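PDB 3QO6: protease Do-like 1, chloroplastic from Arabidopsis thaliana, which acts as a chloroplast serine protease of the HtrA type, required at high temperature and possibly involved in degrading damaged proteins. Local coordinates for residues T19-Y32 with F132-L144. Numbering follows the deposited sequence.
Sequences TVRLFQENTPSVVY and FAIGNPFGLDHTL
Leu22 CD1 sits over the centre of one face of the Phe132 ring, 3.7 Å from its centroid and 12° off the ring normal, a CH-pi contact, while Thr19 CB meets the ring's edge near its plane at CE1. With an alanine at Phe132, Leu22 and Thr19 would probably lose their common ring, opening a gap between helix and strand. Phe23, its CG anti to the backbone N, reaches Leu144 CB with CD1 at 3.7 Å and Ile134 CD1 at 3.8 Å; Val127 of a second subunit also packs on it. Val30 CG2 touches Ile134 CG2 at 3.8 Å.

The polar link is a hydrogen bond from His142 ND1 to Thr27 OG1, nearly straight at 171° but modelled very short at 2.5 Å, a doubtful length. Asn136 OD1 accepts from His142 N at 2.7 Å, bridging the loop's ends, where His142 and Thr143 face Gly135 in a G1 beta bulge. Tyr32 CD1 comes within 3.6 Å of Asn136 CG, ring and amide planes 25° apart; Tyr32 OH is hydrogen-bonded to Ser54 OG. The chemistry implies a mainly apolar seam: the N-terminal helix packs on the protease domain's second barrel, Val30 and Tyr32 extend the seam to the first, and the hydrogen bond, with Val30 CB over the imidazole face, is likely to fix that ring's rotation.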
loop_
_atom_site.group_PDB
_atom_site.type_symbol
_atom_site.label_atom_id
_atom_site.label_comp_id
_atom_site.label_asym_id
_atom_site.label_seq_id
_atom_site.Cartn_x
_atom_site.Cartn_y
_atom_site.Cartn_z
ATOM N N THR B 19 9.019 26.874 -35.400
ATOM C CA THR B 19 9.399 25.723 -34.598
ATOM C C THR B 19 9.487 24.480 -35.487
ATOM O O THR B 19 10.357 23.633 -35.266
ATOM C CB THR B 19 8.497 25.500 -33.304
ATOM O OG1 THR B 19 7.625 24.405 -33.514
ATOM C CG2 THR B 19 7.697 26.720 -32.939
ATOM N N VAL B 20 8.634 24.369 -36.505
ATOM C CA VAL B 20 8.735 23.220 -37.411
ATOM C C VAL B 20 10.175 23.136 -37.953
ATOM O O VAL B 20 10.816 22.064 -37.972
ATOM C CB VAL B 20 7.815 23.358 -38.634
ATOM C CG1 VAL B 20 8.204 22.299 -39.718
ATOM C CG2 VAL B 20 6.386 23.197 -38.199
ATOM N N ARG B 21 10.661 24.292 -38.393
ATOM C CA ARG B 21 11.996 24.412 -38.931
ATOM C C ARG B 21 13.061 24.081 -37.895
ATOM O O ARG B 21 13.922 23.209 -38.120
ATOM C CB ARG B 21 12.214 25.831 -39.474
ATOM C CG ARG B 21 11.643 26.043 -40.891
ATOM C CD ARG B 21 11.691 27.505 -41.369
ATOM N NE ARG B 21 11.043 27.626 -42.676
ATOM C CZ ARG B 21 10.778 28.772 -43.301
ATOM N NH1 ARG B 21 11.102 29.942 -42.750
ATOM N NH2 ARG B 21 10.180 28.740 -44.488
ATOM N N LEU B 22 13.002 24.774 -36.761
ATOM C CA LEU B 22 13.964 24.553 -35.704
ATOM C C LEU B 22 14.093 23.072 -35.422
ATOM O O LEU B 22 15.191 22.557 -35.245
ATOM C CB LEU B 22 13.523 25.290 -34.461
ATOM C CG LEU B 22 14.431 25.195 -33.250
ATOM C CD1 LEU B 22 14.144 26.393 -32.343
ATOM C CD2 LEU B 22 14.207 23.851 -32.524
ATOM N N PHE B 23 12.970 22.369 -35.406
ATOM C CA PHE B 23 13.021 20.934 -35.147
ATOM C C PHE B 23 13.723 20.154 -36.245
ATOM O O PHE B 23 14.573 19.326 -35.950
ATOM C CB PHE B 23 11.622 20.330 -34.957
ATOM C CG PHE B 23 11.650 18.859 -34.656
ATOM C CD1 PHE B 23 12.049 18.402 -33.404
ATOM C CD2 PHE B 23 11.334 17.930 -35.642
ATOM C CE1 PHE B 23 12.135 17.030 -33.141
ATOM C CE2 PHE B 23 11.417 16.566 -35.389
ATOM C CZ PHE B 23 11.822 16.115 -34.139
ATOM N N GLN B 24 13.371 20.391 -37.508
ATOM C CA GLN B 24 14.026 19.633 -38.564
ATOM C C GLN B 24 15.512 19.940 -38.625
ATOM O O GLN B 24 16.316 19.029 -38.828
ATOM C CB GLN B 24 13.359 19.850 -39.925
ATOM C CG GLN B 24 13.126 21.272 -40.300
ATOM C CD GLN B 24 12.383 21.411 -41.641
ATOM O OE1 GLN B 24 11.276 20.874 -41.822
ATOM N NE2 GLN B 24 12.994 22.144 -42.583
ATOM N N GLU B 25 15.894 21.192 -38.410
ATOM C CA GLU B 25 17.312 21.536 -38.442
ATOM C C GLU B 25 18.144 20.842 -37.358
ATOM O O GLU B 25 19.274 20.386 -37.622
ATOM C CB GLU B 25 17.527 23.035 -38.271
ATOM C CG GLU B 25 17.026 23.922 -39.366
ATOM C CD GLU B 25 17.399 25.375 -39.090
ATOM O OE1 GLU B 25 16.503 26.256 -39.169
ATOM O OE2 GLU B 25 18.594 25.633 -38.789
ATOM N N ASN B 26 17.588 20.752 -36.149
ATOM C CA ASN B 26 18.313 20.189 -35.022
ATOM C C ASN B 26 18.064 18.770 -34.589
ATOM O O ASN B 26 18.889 18.215 -33.881
ATOM C CB ASN B 26 18.143 21.091 -33.811
ATOM C CG ASN B 26 18.590 22.503 -34.081
ATOM O OD1 ASN B 26 19.767 22.834 -33.962
ATOM N ND2 ASN B 26 17.648 23.346 -34.470
ATOM N N THR B 27 16.950 18.158 -34.985
ATOM C CA THR B 27 16.703 16.781 -34.544
ATOM C C THR B 27 17.849 15.861 -34.954
ATOM O O THR B 27 18.136 14.895 -34.263
ATOM C CB THR B 27 15.340 16.213 -35.054
ATOM O OG1 THR B 27 15.139 14.904 -34.505
ATOM C CG2 THR B 27 15.300 16.116 -36.540
ATOM N N PRO B 28 18.529 16.157 -36.082
ATOM C CA PRO B 28 19.645 15.306 -36.507
ATOM C C PRO B 28 20.761 15.262 -35.472
ATOM O O PRO B 28 21.415 14.238 -35.320
ATOM C CB PRO B 28 20.086 15.953 -37.807
ATOM C CG PRO B 28 18.794 16.435 -38.374
ATOM C CD PRO B 28 18.182 17.103 -37.159
ATOM N N SER B 29 20.974 16.359 -34.753
ATOM C CA SER B 29 22.008 16.390 -33.723
ATOM C C SER B 29 21.660 15.587 -32.473
ATOM O O SER B 29 22.513 15.372 -31.608
ATOM C CB SER B 29 22.276 17.822 -33.272
ATOM O OG SER B 29 22.785 18.597 -34.324
ATOM N N VAL B 30 20.419 15.143 -32.354
ATOM C CA VAL B 30 20.034 14.426 -31.137
ATOM C C VAL B 30 20.202 12.933 -31.320
ATOM O O VAL B 30 20.004 12.433 -32.415
ATOM C CB VAL B 30 18.547 14.814 -30.694
ATOM C CG1 VAL B 30 18.087 13.987 -29.525
ATOM C CG2 VAL B 30 18.505 16.293 -30.286
ATOM N N VAL B 31 20.577 12.234 -30.246
ATOM C CA VAL B 31 20.781 10.788 -30.299
ATOM C C VAL B 31 20.073 10.044 -29.162
ATOM O O VAL B 31 19.741 10.657 -28.130
ATOM C CB VAL B 31 22.299 10.425 -30.231
ATOM C CG1 VAL B 31 23.067 11.260 -31.250
ATOM C CG2 VAL B 31 22.849 10.628 -28.795
ATOM N N TYR B 32 19.855 8.733 -29.360
ATOM C CA TYR B 32 19.222 7.868 -28.366
ATOM C C TYR B 32 20.363 7.072 -27.682
ATOM O O TYR B 32 21.268 6.610 -28.346
ATOM C CB TYR B 32 18.232 6.943 -29.084
ATOM C CG TYR B 32 17.217 6.215 -28.197
ATOM C CD1 TYR B 32 15.833 6.339 -28.433
ATOM C CD2 TYR B 32 17.631 5.352 -27.170
ATOM C CE1 TYR B 32 14.887 5.615 -27.669
ATOM C CE2 TYR B 32 16.705 4.625 -26.400
ATOM C CZ TYR B 32 15.334 4.757 -26.650
ATOM O OH TYR B 32 14.426 4.049 -25.875
ATOM N N PHE B 132 12.772 24.809 -26.577
ATOM C CA PHE B 132 12.416 23.603 -27.293
ATOM C C PHE B 132 13.209 22.438 -26.719
ATOM O O PHE B 132 14.446 22.475 -26.681
ATOM C CB PHE B 132 12.742 23.800 -28.772
ATOM C CG PHE B 132 12.133 25.026 -29.344
ATOM C CD1 PHE B 132 10.996 24.939 -30.127
ATOM C CD2 PHE B 132 12.614 26.283 -28.980
ATOM C CE1 PHE B 132 10.327 26.089 -30.538
ATOM C CE2 PHE B 132 11.961 27.449 -29.372
ATOM C CZ PHE B 132 10.808 27.354 -30.156
ATOM N N ALA B 133 12.503 21.410 -26.252
ATOM C CA ALA B 133 13.190 20.262 -25.691
ATOM C C ALA B 133 13.046 19.087 -26.632
ATOM O O ALA B 133 11.955 18.813 -27.114
ATOM C CB ALA B 133 12.614 19.915 -24.350
ATOM N N ILE B 134 14.149 18.412 -26.927
ATOM C CA ILE B 134 14.089 17.253 -27.779
ATOM C C ILE B 134 14.763 16.168 -26.970
ATOM O O ILE B 134 15.832 16.391 -26.402
ATOM C CB ILE B 134 14.843 17.456 -29.081
ATOM C CG1 ILE B 134 14.296 18.669 -29.817
ATOM C CG2 ILE B 134 14.697 16.222 -29.967
ATOM C CD1 ILE B 134 15.069 18.992 -31.107
ATOM N N GLY B 135 14.117 15.006 -26.903
ATOM C CA GLY B 135 14.641 13.878 -26.151
ATOM C C GLY B 135 13.872 12.608 -26.493
ATOM O O GLY B 135 13.260 12.526 -27.565
ATOM N N ASN B 136 13.895 11.632 -25.576
ATOM C CA ASN B 136 13.212 10.348 -25.763
ATOM C C ASN B 136 12.442 9.877 -24.529
ATOM O O ASN B 136 12.773 8.855 -23.934
ATOM C CB ASN B 136 14.208 9.249 -26.142
ATOM C CG ASN B 136 15.111 9.652 -27.286
ATOM O OD1 ASN B 136 14.647 9.921 -28.390
ATOM N ND2 ASN B 136 16.416 9.706 -27.019
ATOM N N PRO B 137 11.407 10.623 -24.120
ATOM C CA PRO B 137 10.640 10.200 -22.948
ATOM C C PRO B 137 9.875 8.928 -23.270
ATOM O O PRO B 137 9.350 8.772 -24.373
ATOM C CB PRO B 137 9.702 11.376 -22.716
ATOM C CG PRO B 137 9.476 11.906 -24.141
ATOM C CD PRO B 137 10.870 11.876 -24.692
ATOM N N PHE B 138 9.821 8.002 -22.326
ATOM C CA PHE B 138 9.082 6.768 -22.570
ATOM C C PHE B 138 9.469 6.084 -23.876
ATOM O O PHE B 138 8.647 5.387 -24.469
ATOM C CB PHE B 138 7.580 7.066 -22.598
ATOM C CG PHE B 138 7.106 7.846 -21.408
ATOM C CD1 PHE B 138 6.389 9.030 -21.572
ATOM C CD2 PHE B 138 7.413 7.422 -20.122
ATOM C CE1 PHE B 138 5.983 9.792 -20.469
ATOM C CE2 PHE B 138 7.011 8.176 -19.002
ATOM C CZ PHE B 138 6.295 9.363 -19.186
ATOM N N GLY B 139 10.698 6.299 -24.334
ATOM C CA GLY B 139 11.159 5.685 -25.565
ATOM C C GLY B 139 10.650 6.277 -26.864
ATOM O O GLY B 139 10.938 5.738 -27.941
ATOM N N LEU B 140 9.894 7.370 -26.788
ATOM C CA LEU B 140 9.376 8.014 -27.993
ATOM C C LEU B 140 10.527 8.837 -28.580
ATOM O O LEU B 140 10.858 9.913 -28.119
ATOM C CB LEU B 140 8.163 8.871 -27.625
ATOM C CG LEU B 140 7.010 8.014 -27.067
ATOM C CD1 LEU B 140 6.034 8.872 -26.275
ATOM C CD2 LEU B 140 6.296 7.311 -28.221
ATOM N N ASP B 141 11.152 8.262 -29.595
ATOM C CA ASP B 141 12.318 8.812 -30.290
ATOM C C ASP B 141 12.262 10.268 -30.772
ATOM O O ASP B 141 11.430 10.618 -31.591
ATOM C CB ASP B 141 12.645 7.882 -31.481
ATOM C CG ASP B 141 13.992 8.193 -32.146
ATOM O OD1 ASP B 141 15.062 7.880 -31.559
ATOM O OD2 ASP B 141 13.980 8.751 -33.272
ATOM N N HIS B 142 13.160 11.114 -30.261
ATOM C CA HIS B 142 13.236 12.509 -30.721
ATOM C C HIS B 142 11.945 13.307 -30.556
ATOM O O HIS B 142 11.490 13.999 -31.472
ATOM C CB HIS B 142 13.674 12.552 -32.211
ATOM C CG HIS B 142 15.119 12.196 -32.442
ATOM N ND1 HIS B 142 15.963 12.973 -33.210
ATOM C CD2 HIS B 142 15.874 11.167 -31.983
ATOM C CE1 HIS B 142 17.172 12.443 -33.211
ATOM N NE2 HIS B 142 17.146 11.347 -32.474
ATOM N N THR B 143 11.359 13.206 -29.376
ATOM C CA THR B 143 10.141 13.920 -29.079
ATOM C C THR B 143 10.429 15.398 -28.864
ATOM O O THR B 143 11.393 15.775 -28.183
ATOM C CB THR B 143 9.510 13.388 -27.811
ATOM O OG1 THR B 143 8.955 12.102 -28.081
ATOM C CG2 THR B 143 8.435 14.344 -27.299
ATOM N N LEU B 144 9.584 16.236 -29.442
ATOM C CA LEU B 144 9.729 17.658 -29.258
ATOM C C LEU B 144 8.653 18.168 -28.284
ATOM O O LEU B 144 7.480 17.817 -28.382
ATOM C CB LEU B 144 9.561 18.367 -30.609
ATOM C CG LEU B 144 9.371 19.890 -30.553
ATOM C CD1 LEU B 144 10.700 20.552 -30.348
ATOM C CD2 LEU B 144 8.750 20.383 -31.804
#